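Local coordinates for secreted RxLR effector peptide protein (PDB 5L7S) that binds the host autophagy protein ATG8CL through a C-terminal ATG8-interacting motif and stimulates autophagosome formation in plant cells invaded by the potato blight pathogen, at residues Leu68-Tyr72 with Asp140-Phe144. Residues are numbered along the deposited sequence.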
# COMPACT_ATOMS: atom_id res chain seq x y z
N LEU A 68 0.93 1.86 15.80
CA LEU A 68 0.64 1.01 14.64
C LEU A 68 -0.59 0.13 14.86
O LEU A 68 -1.41 -0.01 13.94
CB LEU A 68 1.86 0.16 14.27
CG LEU A 68 3.11 0.93 13.84
CD1 LEU A 68 4.17 -0.05 13.35
CD2 LEU A 68 2.82 1.98 12.76
N ASP A 69 -0.74 -0.45 16.06
CA ASP A 69 -1.98 -1.14 16.45
C ASP A 69 -3.18 -0.25 16.17
O ASP A 69 -4.15 -0.69 15.54
CB ASP A 69 -1.98 -1.51 17.95
CG ASP A 69 -1.02 -2.64 18.31
OD1 ASP A 69 -0.64 -3.44 17.43
OD2 ASP A 69 -0.65 -2.72 19.50
N ILE A 70 -3.10 1.00 16.62
CA ILE A 70 -4.16 1.98 16.38
C ILE A 70 -4.32 2.26 14.89
O ILE A 70 -5.44 2.26 14.39
CB ILE A 70 -3.91 3.30 17.15
CG1 ILE A 70 -4.01 3.08 18.66
CG2 ILE A 70 -4.92 4.38 16.73
CD1 ILE A 70 -3.33 4.15 19.49
N TYR A 71 -3.21 2.50 14.19
CA TYR A 71 -3.27 2.87 12.77
C TYR A 71 -3.89 1.76 11.92
O TYR A 71 -4.80 2.02 11.12
CB TYR A 71 -1.89 3.22 12.22
CG TYR A 71 -1.91 3.83 10.82
CD1 TYR A 71 -2.45 5.09 10.60
CD2 TYR A 71 -1.38 3.14 9.73
CE1 TYR A 71 -2.47 5.65 9.33
CE2 TYR A 71 -1.40 3.68 8.45
CZ TYR A 71 -1.94 4.94 8.25
OH TYR A 71 -1.96 5.50 6.99
N TYR A 72 -3.42 0.54 12.10
CA TYR A 72 -3.86 -0.56 11.24
C TYR A 72 -5.27 -1.06 11.57
O TYR A 72 -5.95 -1.56 10.68
CB TYR A 72 -2.81 -1.68 11.22
CG TYR A 72 -1.57 -1.29 10.41
CD1 TYR A 72 -1.67 -1.04 9.05
CD2 TYR A 72 -0.32 -1.16 11.02
CE1 TYR A 72 -0.56 -0.68 8.30
CE2 TYR A 72 0.80 -0.80 10.27
CZ TYR A 72 0.67 -0.56 8.91
OH TYR A 72 1.76 -0.20 8.15
N ASP A 140 -1.70 3.22 -0.95
CA ASP A 140 -2.17 4.53 -0.52
C ASP A 140 -1.60 4.99 0.83
O ASP A 140 -1.79 6.15 1.20
CB ASP A 140 -3.70 4.56 -0.47
CG ASP A 140 -4.34 4.40 -1.85
OD1 ASP A 140 -3.79 4.91 -2.85
OD2 ASP A 140 -5.41 3.75 -1.93
N THR A 141 -0.91 4.11 1.56
CA THR A 141 -0.40 4.46 2.89
C THR A 141 0.89 5.27 2.76
O THR A 141 1.76 4.91 1.97
CB THR A 141 -0.16 3.24 3.80
OG1 THR A 141 0.95 2.47 3.32
CG2 THR A 141 -1.39 2.37 3.89
N PRO A 142 1.02 6.37 3.55
CA PRO A 142 2.28 7.12 3.54
C PRO A 142 3.51 6.30 3.93
O PRO A 142 4.57 6.48 3.34
CB PRO A 142 2.03 8.25 4.55
CG PRO A 142 0.88 7.79 5.38
CD PRO A 142 0.04 6.98 4.45
N MET A 143 3.36 5.39 4.90
CA MET A 143 4.47 4.54 5.33
C MET A 143 5.02 3.65 4.21
O MET A 143 6.22 3.39 4.16
CB MET A 143 4.07 3.68 6.53
CG MET A 143 3.87 4.47 7.81
SD MET A 143 3.95 3.43 9.28
CE MET A 143 2.33 2.66 9.24
N PHE A 144 4.15 3.20 3.31
CA PHE A 144 4.60 2.46 2.13
C PHE A 144 5.43 3.35 1.22
O PHE A 144 6.52 2.96 0.81
CB PHE A 144 3.41 1.89 1.36
CG PHE A 144 3.80 1.16 0.10
CD1 PHE A 144 4.54 -0.02 0.17
CD2 PHE A 144 3.45 1.65 -1.15
CE1 PHE A 144 4.91 -0.69 -0.98
CE2 PHE A 144 3.81 0.98 -2.31
CZ PHE A 144 4.55 -0.19 -2.23
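A long, flexible side chain can bridge two helices whose backbones do not touch, and here the bridging knob is Met143. From the first turn of helix 142-155 its thioether reaches across to helix 67-75, where Leu68, Tyr71 and Tyr72 leave a pocket for the terminal methyl. Met143 CE lies 3.6 Å from Leu68 CD2, 3.8 Å from Tyr71 CD2 and 3.1 Å from Tyr72 OH, the closest pair between the segments. The backbones stay apart, Leu68 CA and Met143 CA being 10.7 Å from each other, and the extended Met143 side chain spans much of that gap. Tyr71 returns the gesture: its OH abuts Pro142 CD at 3.6 Å, beside Thr141, whose OG1 accepts from Phe144 N as N-cap and also bonds to Leu138 O. No hydrogen bond links the two segments; the Tyr72 hydroxyl bonds instead to the carbonyl of Leu129, while Tyr71 also packs on Leu83 and Phe87 of helix 80-91. The result is a buried interface between consecutive repeats, assigned as WY-domains 2 and 3, in the all-helical, five-WY-domain fold of this RxLR effector.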